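Local coordinates for DNA-3-methyladenine glycosidase II, putative (Deinococcus radiodurans, PDB 2YG9), which is a putative base excision DNA repair protein of the HhH-GPD superfamily, with an all-helical fold that includes a helix-hairpin-helix motif, at residues A[64-69]-A[81-86]; A[143-148]-A[154-159]; A[53-58]-A[207-212]. All coordinates share one frame; numbering follows the deposited sequence.

In the fold
The three contacts join parts of one all-helical chain. Contact 1 pairs helix 61-71 with helix 76-87. Contact 2 follows it along the chain and pairs helix 141-149 with the start of helix 156-166. Their centres lie about 18 Å apart, and helix 61-71 connects them: Leu65 packs on Leu148 and Ile154, and Val69 on Ile154. Contact 3 ties residues 53-58 to helix 204-219, so its chain loop encloses both other contacts. Its centre is about 21 Å from contact 1 and 18 Å from contact 2. Thr58 touches Arg64 of contact 1. Contacts 1 and 2 thus share helix 61-71, and contact 3 links the chain leading into it to the last helix, joining early and late chain.

Contact 1 (A[64-69]-A[81-86]); sequences RLVRSV and AIYGRL
Arg67 and Tyr83 mark the nearest point of the two backbones, with 5.9 Å between the CA atom of Arg67 and the CA atom of Tyr83. The helix axes approach to 9.8 Å and run at 136° to each other, about midway between antiparallel and perpendicular. The gap is filled mainly by Tyr83. With CG anti to the backbone N (chi1 -170°), the ring is carried across to helix 61-71. The CB end of Arg67 lies over one face of this ring, toward its rim. CB sits 4.0 Å from the Tyr83 ring centroid in a CH-pi contact. The chain then bends at chi3 and carries the guanidinium, on the same side, out past the rim, so that CD2 of Tyr83 lies over the centre of one guanidinium face. There NH2 of Arg67 is 3.4 Å from CD2 of Tyr83. The two planes are 37° apart, a tilted approach and not a flat stack. NH1 of Arg67 is hydrogen-bonded to OE1 of Gln80, about one turn before Tyr83 on the same helix, and this fixes the polar end. Val66 meets the ring at its edge, with CG1 4.1 Å from CE1 of Tyr83. The same methyl touches Leu86, at 3.8 Å between Val66 CG1 and Leu86 CD1. The arrangement is a pair of consecutive helices packed mainly around one tyrosine, within the all-helical HhH-GPD fold.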
ATOM      1  N   ARG A  64      -9.595  -4.717  -3.018  1.00  8.37           N
ATOM      2  CA  ARG A  64      -8.760  -3.635  -2.494  1.00  8.34           C
ATOM      3  C   ARG A  64      -7.796  -3.083  -3.524  1.00  8.51           C
ATOM      4  O   ARG A  64      -7.530  -1.879  -3.505  1.00  9.46           O
ATOM      5  CB  ARG A  64      -7.991  -4.030  -1.255  1.00  8.28           C
ATOM      6  CG  ARG A  64      -8.856  -4.123   0.043  1.00  9.70           C
ATOM      7  CD  ARG A  64      -9.330  -2.766   0.541  1.00 14.73           C
ATOM      8  NE  ARG A  64      -8.202  -1.916   0.941  1.00 16.51           N
ATOM      9  CZ  ARG A  64      -7.508  -2.044   2.078  1.00 16.46           C
ATOM     10  NH1 ARG A  64      -7.818  -2.951   2.976  1.00 14.61           N
ATOM     11  NH2 ARG A  64      -6.493  -1.234   2.319  1.00 18.65           N
ATOM     12  N   LEU A  65      -7.297  -3.955  -4.397  1.00  7.81           N
ATOM     13  CA  LEU A  65      -6.464  -3.535  -5.524  1.00  7.92           C
ATOM     14  C   LEU A  65      -7.252  -2.582  -6.408  1.00  7.39           C
ATOM     15  O   LEU A  65      -6.766  -1.495  -6.737  1.00  7.63           O
ATOM     16  CB  LEU A  65      -5.895  -4.709  -6.332  1.00  7.13           C
ATOM     17  CG  LEU A  65      -4.939  -4.229  -7.457  1.00  7.89           C
ATOM     18  CD1 LEU A  65      -3.780  -3.368  -6.928  1.00  7.58           C
ATOM     19  CD2 LEU A  65      -4.463  -5.416  -8.230  1.00  8.21           C
ATOM     20  N   VAL A  66      -8.470  -2.976  -6.750  1.00  6.77           N
ATOM     21  CA  VAL A  66      -9.335  -2.186  -7.622  1.00  7.41           C
ATOM     22  C   VAL A  66      -9.678  -0.862  -6.947  1.00  7.13           C
ATOM     23  O   VAL A  66      -9.600   0.169  -7.585  1.00  6.59           O
ATOM     24  CB  VAL A  66     -10.631  -2.958  -8.024  1.00  8.08           C
ATOM     25  CG1 VAL A  66     -11.653  -1.993  -8.640  1.00  6.72           C
ATOM     26  CG2 VAL A  66     -10.293  -4.104  -8.966  1.00  2.83           C
ATOM     27  N   ARG A  67      -9.956  -0.894  -5.634  1.00  7.27           N
ATOM     28  CA  ARG A  67     -10.202   0.354  -4.876  1.00  8.70           C
ATOM     29  C   ARG A  67      -9.014   1.317  -4.976  1.00  8.48           C
ATOM     30  O   ARG A  67      -9.195   2.490  -5.225  1.00 10.27           O
ATOM     31  CB  ARG A  67     -10.482   0.091  -3.386  1.00  7.46           C
ATOM     32  CG  ARG A  67     -11.062   1.319  -2.670  1.00  8.92           C
ATOM     33  CD  ARG A  67     -11.110   1.133  -1.182  1.00 12.20           C
ATOM     34  NE  ARG A  67     -12.255   0.328  -0.754  1.00 14.02           N
ATOM     35  CZ  ARG A  67     -13.479   0.808  -0.494  1.00 16.16           C
ATOM     36  NH1 ARG A  67     -13.785   2.101  -0.654  1.00 19.00           N
ATOM     37  NH2 ARG A  67     -14.433  -0.030  -0.090  1.00 18.01           N
ATOM     38  N   SER A  68      -7.818   0.783  -4.779  1.00  9.35           N
ATOM     39  CA  SER A  68      -6.594   1.583  -4.791  1.00 10.49           C
ATOM     40  C   SER A  68      -6.429   2.280  -6.157  1.00 10.41           C
ATOM     41  O   SER A  68      -6.259   3.512  -6.240  1.00  9.84           O
ATOM     42  CB  SER A  68      -5.393   0.678  -4.465  1.00 10.62           C
ATOM     43  OG  SER A  68      -4.167   1.294  -4.844  1.00 17.58           O
ATOM     44  N   VAL A  69      -6.533   1.479  -7.216  1.00 10.00           N
ATOM     45  CA  VAL A  69      -6.367   1.949  -8.576  1.00  9.62           C
ATOM     46  C   VAL A  69      -7.397   3.034  -8.905  1.00 10.36           C
ATOM     47  O   VAL A  69      -7.056   4.125  -9.371  1.00 10.53           O
ATOM     48  CB  VAL A  69      -6.482   0.768  -9.576  1.00  9.10           C
ATOM     49  CG1 VAL A  69      -6.570   1.252 -11.013  1.00  5.63           C
ATOM     50  CG2 VAL A  69      -5.310  -0.183  -9.383  1.00  5.33           C
ATOM     51  N   ALA A  81     -16.973   7.262  -3.771  1.00 15.28           N
ATOM     52  CA  ALA A  81     -18.070   7.323  -4.740  1.00 14.68           C
ATOM     53  C   ALA A  81     -17.881   6.398  -5.928  1.00 14.26           C
ATOM     54  O   ALA A  81     -18.794   5.645  -6.303  1.00 12.98           O
ATOM     55  CB  ALA A  81     -18.220   8.760  -5.249  1.00 14.66           C
ATOM     56  N   ILE A  82     -16.713   6.511  -6.564  1.00 13.84           N
ATOM     57  CA  ILE A  82     -16.412   5.743  -7.766  1.00 13.68           C
ATOM     58  C   ILE A  82     -16.289   4.249  -7.452  1.00 13.82           C
ATOM     59  O   ILE A  82     -16.743   3.415  -8.229  1.00 14.19           O
ATOM     60  CB  ILE A  82     -15.128   6.271  -8.475  1.00 13.62           C
ATOM     61  CG1 ILE A  82     -15.057   5.731  -9.904  1.00 15.00           C
ATOM     62  CG2 ILE A  82     -13.865   5.934  -7.689  1.00 14.22           C
ATOM     63  CD1 ILE A  82     -14.167   6.551 -10.809  1.00 12.50           C
ATOM     64  N   TYR A  83     -15.717   3.912  -6.302  1.00 13.57           N
ATOM     65  CA  TYR A  83     -15.641   2.514  -5.890  1.00 13.69           C
ATOM     66  C   TYR A  83     -17.060   1.955  -5.652  1.00 13.57           C
ATOM     67  O   TYR A  83     -17.346   0.831  -6.005  1.00 13.11           O
ATOM     68  CB  TYR A  83     -14.760   2.298  -4.642  1.00 13.97           C
ATOM     69  CG  TYR A  83     -14.518   0.819  -4.403  1.00 13.01           C
ATOM     70  CD1 TYR A  83     -13.716   0.098  -5.271  1.00 11.90           C
ATOM     71  CD2 TYR A  83     -15.149   0.136  -3.382  1.00 11.71           C
ATOM     72  CE1 TYR A  83     -13.528  -1.251  -5.111  1.00 13.66           C
ATOM     73  CE2 TYR A  83     -14.953  -1.248  -3.211  1.00 12.30           C
ATOM     74  CZ  TYR A  83     -14.140  -1.921  -4.080  1.00 11.55           C
ATOM     75  OH  TYR A  83     -13.933  -3.278  -3.967  1.00 13.52           O
ATOM     76  N   GLY A  84     -17.942   2.781  -5.096  1.00 14.18           N
ATOM     77  CA  GLY A  84     -19.334   2.410  -4.904  1.00 13.82           C
ATOM     78  C   GLY A  84     -20.028   2.195  -6.220  1.00 13.92           C
ATOM     79  O   GLY A  84     -20.833   1.298  -6.346  1.00 15.92           O
ATOM     80  N   ARG A  85     -19.711   2.995  -7.225  1.00 13.55           N
ATOM     81  CA  ARG A  85     -20.269   2.748  -8.582  1.00 13.31           C
ATOM     82  C   ARG A  85     -19.764   1.442  -9.229  1.00 13.42           C
ATOM     83  O   ARG A  85     -20.517   0.744  -9.935  1.00 13.07           O
ATOM     84  CB  ARG A  85     -20.030   3.934  -9.492  1.00 12.66           C
ATOM     85  CG  ARG A  85     -20.731   5.150  -8.999  1.00 14.46           C
ATOM     86  CD  ARG A  85     -20.788   6.248 -10.046  1.00 15.15           C
ATOM     87  NE  ARG A  85     -19.485   6.856 -10.255  1.00 16.66           N
ATOM     88  CZ  ARG A  85     -18.983   7.832  -9.518  1.00 17.33           C
ATOM     89  NH1 ARG A  85     -19.661   8.302  -8.481  1.00 18.26           N
ATOM     90  NH2 ARG A  85     -17.801   8.352  -9.835  1.00 17.27           N
ATOM     91  N   LEU A  86     -18.508   1.094  -8.963  1.00 12.78           N
ATOM     92  CA  LEU A  86     -17.975  -0.204  -9.366  1.00 12.46           C
ATOM     93  C   LEU A  86     -18.720  -1.354  -8.698  1.00 12.51           C
ATOM     94  O   LEU A  86     -19.120  -2.319  -9.371  1.00 12.77           O
ATOM     95  CB  LEU A  86     -16.453  -0.291  -9.098  1.00 11.59           C
ATOM     96  CG  LEU A  86     -15.614   0.599 -10.045  1.00  8.89           C
ATOM     97  CD1 LEU A  86     -14.208   0.661  -9.547  1.00 11.51           C
ATOM     98  CD2 LEU A  86     -15.667   0.182 -11.546  1.00 11.13           C
TER

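Contact 2 (A[143-148]-A[154-159]); sequences LVIAEL and IGRWTA
Ile145 and Ala159 lie where the two backbones come nearest, with 5.4 Å between the CA atom of Ile145 and the CA atom of Ala159. The small Ala159 side chain is consistent with this close approach. The tight part of the contact is buried and apolar. The CB of Leu148 meets the CB of Ala159 at 3.9 Å, and CD1 of Leu148 touches the same methyl. Leu148 has its CG anti to the carbonyl carbon (chi1 -70°), which brings this branch alongside Ala159. CG2 of Ile145 reaches the Ala159 methyl too, 4.1 Å from its CB. Ile154 closes the other end. Its CG2 packs against CB of Leu148 and lies 3.4 Å from the backbone O of Leu148. Just after it, Gly155 takes the N-cap position of helix 156-166, and its O accepts the first-turn bond from Ala159 N.

The solvent side is looser and is carried by Arg156. This side chain is extended from CG to NE, and this length brings its end to helix 141-149. CG2 of Ile145 lies over one face of the guanidinium, offset toward the rim, 3.8 Å from NH1 of Arg156. CD1 of Ile145 is near NH2. Salt bridges from NH2 to Glu142 and from NE to Glu160 hold the charged end while its face rests on Ile145.

The pair and its short turn match the helix-hairpin-helix that gives the family its name. Leu163 of helix 156-166 extends the packing on Ile145, and Phe162 that on Leu148. Helix 61-71 lies against the hairpin end of the pair.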
ATOM      1  N   LEU A 143       7.786 -11.516  -4.912  1.00 12.11           N
ATOM      2  CA  LEU A 143       7.049 -12.275  -5.915  1.00 12.22           C
ATOM      3  C   LEU A 143       5.665 -11.657  -6.166  1.00 11.62           C
ATOM      4  O   LEU A 143       5.220 -11.591  -7.312  1.00 12.42           O
ATOM      5  CB  LEU A 143       6.885 -13.740  -5.518  1.00 12.55           C
ATOM      6  CG  LEU A 143       8.111 -14.659  -5.361  1.00 14.94           C
ATOM      7  CD1 LEU A 143       7.624 -16.098  -5.171  1.00 17.10           C
ATOM      8  CD2 LEU A 143       9.161 -14.636  -6.510  1.00 18.55           C
ATOM      9  N   VAL A 144       4.981 -11.219  -5.099  1.00 10.59           N
ATOM     10  CA  VAL A 144       3.721 -10.476  -5.256  1.00 10.06           C
ATOM     11  C   VAL A 144       3.968  -9.176  -6.042  1.00  9.10           C
ATOM     12  O   VAL A 144       3.256  -8.839  -6.992  1.00  9.35           O
ATOM     13  CB  VAL A 144       3.053 -10.199  -3.890  1.00 10.29           C
ATOM     14  CG1 VAL A 144       1.708  -9.381  -4.044  1.00  8.68           C
ATOM     15  CG2 VAL A 144       2.839 -11.540  -3.124  1.00  9.42           C
ATOM     16  N   ILE A 145       4.995  -8.453  -5.633  1.00  8.53           N
ATOM     17  CA  ILE A 145       5.389  -7.214  -6.300  1.00  7.93           C
ATOM     18  C   ILE A 145       5.602  -7.434  -7.786  1.00  7.50           C
ATOM     19  O   ILE A 145       5.008  -6.725  -8.602  1.00  9.07           O
ATOM     20  CB  ILE A 145       6.610  -6.518  -5.615  1.00  8.39           C
ATOM     21  CG1 ILE A 145       6.170  -6.015  -4.224  1.00  7.65           C
ATOM     22  CG2 ILE A 145       7.119  -5.333  -6.504  1.00  6.71           C
ATOM     23  CD1 ILE A 145       7.312  -5.689  -3.224  1.00  6.85           C
ATOM     24  N   ALA A 146       6.412  -8.415  -8.149  1.00  7.10           N
ATOM     25  CA  ALA A 146       6.777  -8.615  -9.541  1.00  7.60           C
ATOM     26  C   ALA A 146       5.529  -8.902 -10.391  1.00  8.17           C
ATOM     27  O   ALA A 146       5.412  -8.414 -11.520  1.00  9.20           O
ATOM     28  CB  ALA A 146       7.788  -9.760  -9.670  1.00  4.65           C
ATOM     29  N   GLU A 147       4.585  -9.676  -9.854  1.00  9.13           N
ATOM     30  CA  GLU A 147       3.385  -9.978 -10.628  1.00  9.33           C
ATOM     31  C   GLU A 147       2.464  -8.784 -10.787  1.00  9.27           C
ATOM     32  O   GLU A 147       1.836  -8.620 -11.836  1.00  9.21           O
ATOM     33  CB  GLU A 147       2.616 -11.159 -10.025  1.00 10.99           C
ATOM     34  CG  GLU A 147       3.320 -12.496 -10.165  1.00 15.13           C
ATOM     35  CD  GLU A 147       3.862 -12.785 -11.571  1.00 21.19           C
ATOM     36  OE1 GLU A 147       3.055 -12.845 -12.556  1.00 22.72           O
ATOM     37  OE2 GLU A 147       5.113 -12.953 -11.679  1.00 25.53           O
ATOM     38  N   LEU A 148       2.323  -7.981  -9.727  1.00  7.96           N
ATOM     39  CA  LEU A 148       1.529  -6.748  -9.817  1.00  7.68           C
ATOM     40  C   LEU A 148       2.127  -5.732 -10.796  1.00  7.46           C
ATOM     41  O   LEU A 148       1.406  -5.121 -11.607  1.00  8.58           O
ATOM     42  CB  LEU A 148       1.362  -6.120  -8.439  1.00  6.57           C
ATOM     43  CG  LEU A 148       0.449  -6.888  -7.485  1.00  8.10           C
ATOM     44  CD1 LEU A 148       0.589  -6.259  -6.120  1.00  8.38           C
ATOM     45  CD2 LEU A 148      -0.991  -6.882  -7.963  1.00  5.97           C
ATOM     46  N   ILE A 154       0.407  -0.178 -12.922  1.00  8.68           N
ATOM     47  CA  ILE A 154       0.776  -0.552 -11.570  1.00  8.77           C
ATOM     48  C   ILE A 154       2.287  -0.731 -11.592  1.00  9.39           C
ATOM     49  O   ILE A 154       2.777  -1.617 -12.284  1.00  8.59           O
ATOM     50  CB  ILE A 154       0.062  -1.847 -11.097  1.00  9.90           C
ATOM     51  CG1 ILE A 154      -1.476  -1.609 -11.037  1.00  9.45           C
ATOM     52  CG2 ILE A 154       0.682  -2.314  -9.760  1.00  8.77           C
ATOM     53  CD1 ILE A 154      -2.317  -2.762 -10.534  1.00  8.07           C
ATOM     54  N   GLY A 155       3.002   0.179 -10.906  1.00  8.73           N
ATOM     55  CA  GLY A 155       4.442   0.097 -10.752  1.00  7.81           C
ATOM     56  C   GLY A 155       4.782  -0.506  -9.404  1.00  8.40           C
ATOM     57  O   GLY A 155       3.894  -0.973  -8.652  1.00  7.92           O
ATOM     58  N   ARG A 156       6.071  -0.486  -9.088  1.00  7.91           N
ATOM     59  CA  ARG A 156       6.554  -0.975  -7.808  1.00  8.10           C
ATOM     60  C   ARG A 156       5.890  -0.229  -6.618  1.00  8.06           C
ATOM     61  O   ARG A 156       5.538  -0.836  -5.623  1.00  7.12           O
ATOM     62  CB  ARG A 156       8.054  -0.795  -7.747  1.00  8.23           C
ATOM     63  CG  ARG A 156       8.681  -1.163  -6.441  1.00  8.14           C
ATOM     64  CD  ARG A 156      10.099  -1.609  -6.648  1.00 11.42           C
ATOM     65  NE  ARG A 156      10.398  -2.449  -5.535  1.00 18.13           N
ATOM     66  CZ  ARG A 156      10.655  -3.739  -5.563  1.00 16.29           C
ATOM     67  NH1 ARG A 156      10.852  -4.455  -6.681  1.00 16.15           N
ATOM     68  NH2 ARG A 156      10.818  -4.287  -4.398  1.00 20.54           N
ATOM     69  N   TRP A 157       5.757   1.089  -6.733  1.00  8.10           N
ATOM     70  CA  TRP A 157       5.212   1.895  -5.622  1.00  7.77           C
ATOM     71  C   TRP A 157       3.779   1.479  -5.261  1.00  6.33           C
ATOM     72  O   TRP A 157       3.439   1.242  -4.111  1.00  5.30           O
ATOM     73  CB  TRP A 157       5.283   3.383  -5.985  1.00  8.38           C
ATOM     74  CG  TRP A 157       4.736   4.244  -4.891  1.00  9.11           C
ATOM     75  CD1 TRP A 157       5.404   4.661  -3.770  1.00  9.50           C
ATOM     76  CD2 TRP A 157       3.414   4.748  -4.783  1.00  9.69           C
ATOM     77  NE1 TRP A 157       4.575   5.388  -2.975  1.00  8.90           N
ATOM     78  CE2 TRP A 157       3.346   5.478  -3.571  1.00  8.46           C
ATOM     79  CE3 TRP A 157       2.274   4.685  -5.607  1.00 10.34           C
ATOM     80  CZ2 TRP A 157       2.185   6.143  -3.153  1.00  9.90           C
ATOM     81  CZ3 TRP A 157       1.108   5.341  -5.184  1.00 10.84           C
ATOM     82  CH2 TRP A 157       1.068   6.042  -3.953  1.00 10.29           C
ATOM     83  N   THR A 158       2.921   1.396  -6.260  1.00  6.74           N
ATOM     84  CA  THR A 158       1.557   0.932  -6.064  1.00  7.01           C
ATOM     85  C   THR A 158       1.514  -0.497  -5.476  1.00  6.79           C
ATOM     86  O   THR A 158       0.728  -0.794  -4.568  1.00  6.45           O
ATOM     87  CB  THR A 158       0.749   0.970  -7.424  1.00  7.42           C
ATOM     88  OG1 THR A 158       0.708   2.308  -7.894  1.00 10.08           O
ATOM     89  CG2 THR A 158      -0.650   0.431  -7.250  1.00  6.97           C
ATOM     90  N   ALA A 159       2.332  -1.391  -6.028  1.00  6.81           N
ATOM     91  CA  ALA A 159       2.436  -2.776  -5.524  1.00  6.30           C
ATOM     92  C   ALA A 159       2.831  -2.808  -4.057  1.00  6.17           C
ATOM     93  O   ALA A 159       2.221  -3.506  -3.249  1.00  7.61           O
ATOM     94  CB  ALA A 159       3.429  -3.586  -6.391  1.00  6.30           C
TER

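Contact 3 (A[53-58]-A[207-212]); sequences PVLAPT and ASRYLW
Arg209 and Pro53 supply the polar part of this surface contact. The guanidinium of Arg209 meets the Pro53 carbonyl end-on, and both terminal nitrogens bond to one oxygen. NH1 of Arg209 is 2.9 Å from O of Pro53 and lies nearly in line with the carbonyl bond. NH2 of Arg209 is also 2.9 Å from that O, but sits in the carbonyl plane on a lone pair. The oxygen stays in the guanidinium plane, and both bonds are somewhat bent, with angles of 144° and 148° at the hydrogens. A bend at chi3 (63°) turns the end of the Arg209 chain to this position.

The apolar part comes from Leu55. Its CG lies over one face of the guanidinium, 3.6 Å from NH1 of Arg209. The Pro53 ring adds a contact, with CD 3.7 Å from NH2 of Arg209. Leu52 and Leu164 also pack on Arg209, and Phe165 on Leu55.

One arginine thus ties the Pro53 end of the extended segment, which leads into helix 61-71, to helix 204-219. This is consistent with the two-lobed helical fold of the family, in which N-terminal residues pack with C-terminal helices.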
ATOM      1  N   PRO A  53      -3.211   2.967  14.304  1.00 12.13           N
ATOM      2  CA  PRO A  53      -4.084   1.771  14.305  1.00 12.17           C
ATOM      3  C   PRO A  53      -3.433   0.510  13.677  1.00 11.24           C
ATOM      4  O   PRO A  53      -2.662   0.618  12.702  1.00 10.48           O
ATOM      5  CB  PRO A  53      -5.287   2.201  13.477  1.00 12.45           C
ATOM      6  CG  PRO A  53      -4.858   3.468  12.757  1.00 12.50           C
ATOM      7  CD  PRO A  53      -3.741   4.074  13.491  1.00 13.01           C
ATOM      8  N   VAL A  54      -3.727  -0.649  14.249  1.00 10.87           N
ATOM      9  CA  VAL A  54      -3.275  -1.925  13.691  1.00 11.30           C
ATOM     10  C   VAL A  54      -4.079  -2.246  12.384  1.00 11.69           C
ATOM     11  O   VAL A  54      -5.312  -2.357  12.395  1.00 12.10           O
ATOM     12  CB  VAL A  54      -3.371  -3.086  14.737  1.00 11.05           C
ATOM     13  CG1 VAL A  54      -2.818  -4.388  14.201  1.00  8.86           C
ATOM     14  CG2 VAL A  54      -2.614  -2.761  16.033  1.00 11.78           C
ATOM     15  N   LEU A  55      -3.371  -2.437  11.277  1.00 11.48           N
ATOM     16  CA  LEU A  55      -3.991  -2.808   9.989  1.00 12.06           C
ATOM     17  C   LEU A  55      -4.261  -4.314   9.924  1.00 12.37           C
ATOM     18  O   LEU A  55      -3.366  -5.120  10.199  1.00 14.32           O
ATOM     19  CB  LEU A  55      -3.082  -2.434   8.800  1.00 11.81           C
ATOM     20  CG  LEU A  55      -2.631  -0.992   8.822  1.00 11.26           C
ATOM     21  CD1 LEU A  55      -1.787  -0.647   7.638  1.00  9.26           C
ATOM     22  CD2 LEU A  55      -3.849  -0.116   8.945  1.00 11.76           C
ATOM     23  N   ALA A  56      -5.486  -4.666   9.543  1.00 12.79           N
ATOM     24  CA  ALA A  56      -5.901  -6.049   9.347  1.00 12.84           C
ATOM     25  C   ALA A  56      -5.727  -6.415   7.896  1.00 13.04           C
ATOM     26  O   ALA A  56      -6.129  -5.661   7.006  1.00 13.59           O
ATOM     27  CB  ALA A  56      -7.387  -6.228   9.751  1.00 12.60           C
ATOM     28  N   PRO A  57      -5.167  -7.594   7.626  1.00 13.71           N
ATOM     29  CA  PRO A  57      -5.015  -7.956   6.233  1.00 13.75           C
ATOM     30  C   PRO A  57      -6.419  -8.093   5.580  1.00 14.17           C
ATOM     31  O   PRO A  57      -7.333  -8.590   6.222  1.00 13.15           O
ATOM     32  CB  PRO A  57      -4.290  -9.282   6.303  1.00 15.20           C
ATOM     33  CG  PRO A  57      -4.685  -9.863   7.634  1.00 15.70           C
ATOM     34  CD  PRO A  57      -4.767  -8.674   8.537  1.00 14.79           C
ATOM     35  N   THR A  58      -6.590  -7.602   4.350  1.00 13.31           N
ATOM     36  CA  THR A  58      -7.894  -7.653   3.682  1.00 12.85           C
ATOM     37  C   THR A  58      -8.298  -9.096   3.318  1.00 12.73           C
ATOM     38  O   THR A  58      -7.500  -9.897   2.805  1.00 11.39           O
ATOM     39  CB  THR A  58      -7.934  -6.786   2.382  1.00 12.89           C
ATOM     40  OG1 THR A  58      -9.279  -6.752   1.856  1.00 13.72           O
ATOM     41  CG2 THR A  58      -6.963  -7.331   1.338  1.00  9.59           C
ATOM     42  N   ALA A 207       7.469   1.653  10.534  1.00  5.42           N
ATOM     43  CA  ALA A 207       8.431   2.772  10.451  1.00  5.19           C
ATOM     44  C   ALA A 207       7.967   3.713   9.341  1.00  5.48           C
ATOM     45  O   ALA A 207       7.892   4.878   9.548  1.00  6.31           O
ATOM     46  CB  ALA A 207       9.808   2.286  10.140  1.00  6.00           C
ATOM     47  N   SER A 208       7.673   3.164   8.158  1.00  6.15           N
ATOM     48  CA  SER A 208       7.141   3.948   7.036  1.00  5.40           C
ATOM     49  C   SER A 208       5.889   4.760   7.462  1.00  6.20           C
ATOM     50  O   SER A 208       5.798   5.959   7.211  1.00  6.24           O
ATOM     51  CB  SER A 208       6.816   3.021   5.869  1.00  5.45           C
ATOM     52  OG  SER A 208       7.978   2.530   5.244  1.00  3.68           O
ATOM     53  N   ARG A 209       4.940   4.103   8.122  1.00  5.48           N
ATOM     54  CA  ARG A 209       3.733   4.778   8.585  1.00  6.14           C
ATOM     55  C   ARG A 209       4.031   5.907   9.585  1.00  6.79           C
ATOM     56  O   ARG A 209       3.373   6.975   9.552  1.00  7.09           O
ATOM     57  CB  ARG A 209       2.752   3.755   9.162  1.00  6.02           C
ATOM     58  CG  ARG A 209       2.176   2.823   8.084  1.00  6.13           C
ATOM     59  CD  ARG A 209       1.257   1.776   8.712  1.00  5.40           C
ATOM     60  NE  ARG A 209       0.099   2.413   9.359  1.00  8.15           N
ATOM     61  CZ  ARG A 209      -0.635   1.890  10.352  1.00  6.11           C
ATOM     62  NH1 ARG A 209      -0.323   0.732  10.908  1.00  6.23           N
ATOM     63  NH2 ARG A 209      -1.654   2.578  10.832  1.00  6.46           N
ATOM     64  N   TYR A 210       5.035   5.706  10.430  1.00  6.67           N
ATOM     65  CA  TYR A 210       5.477   6.779  11.329  1.00  5.98           C
ATOM     66  C   TYR A 210       6.160   7.922  10.603  1.00  5.13           C
ATOM     67  O   TYR A 210       5.997   9.068  10.988  1.00  4.08           O
ATOM     68  CB  TYR A 210       6.344   6.237  12.491  1.00  6.42           C
ATOM     69  CG  TYR A 210       5.525   5.772  13.678  1.00  5.93           C
ATOM     70  CD1 TYR A 210       4.810   6.690  14.467  1.00  5.30           C
ATOM     71  CD2 TYR A 210       5.412   4.435  13.977  1.00  6.83           C
ATOM     72  CE1 TYR A 210       4.018   6.262  15.546  1.00  5.43           C
ATOM     73  CE2 TYR A 210       4.622   4.001  15.049  1.00  8.03           C
ATOM     74  CZ  TYR A 210       3.931   4.920  15.832  1.00  5.07           C
ATOM     75  OH  TYR A 210       3.165   4.434  16.889  1.00  8.76           O
ATOM     76  N   LEU A 211       6.938   7.644   9.555  1.00  6.34           N
ATOM     77  CA  LEU A 211       7.449   8.742   8.723  1.00  6.01           C
ATOM     78  C   LEU A 211       6.339   9.590   8.078  1.00  7.08           C
ATOM     79  O   LEU A 211       6.410  10.848   8.050  1.00  6.07           O
ATOM     80  CB  LEU A 211       8.422   8.224   7.657  1.00  8.07           C
ATOM     81  CG  LEU A 211       9.808   7.737   8.119  1.00  6.71           C
ATOM     82  CD1 LEU A 211      10.589   7.263   6.906  1.00  6.73           C
ATOM     83  CD2 LEU A 211      10.548   8.831   8.892  1.00 10.10           C
ATOM     84  N   TRP A 212       5.311   8.932   7.548  1.00  7.04           N
ATOM     85  CA  TRP A 212       4.193   9.671   6.966  1.00  6.83           C
ATOM     86  C   TRP A 212       3.441  10.425   8.075  1.00  7.01           C
ATOM     87  O   TRP A 212       2.950  11.561   7.871  1.00  5.32           O
ATOM     88  CB  TRP A 212       3.223   8.730   6.227  1.00  6.87           C
ATOM     89  CG  TRP A 212       3.742   8.181   4.908  1.00  7.79           C
ATOM     90  CD1 TRP A 212       4.333   8.883   3.913  1.00  5.94           C
ATOM     91  CD2 TRP A 212       3.695   6.815   4.463  1.00  7.50           C
ATOM     92  NE1 TRP A 212       4.640   8.052   2.858  1.00  7.62           N
ATOM     93  CE2 TRP A 212       4.263   6.776   3.172  1.00  9.55           C
ATOM     94  CE3 TRP A 212       3.186   5.631   5.011  1.00  8.26           C
ATOM     95  CZ2 TRP A 212       4.371   5.589   2.429  1.00  7.72           C
ATOM     96  CZ3 TRP A 212       3.305   4.446   4.266  1.00  7.72           C
ATOM     97  CH2 TRP A 212       3.901   4.446   3.004  1.00  7.26           C
TER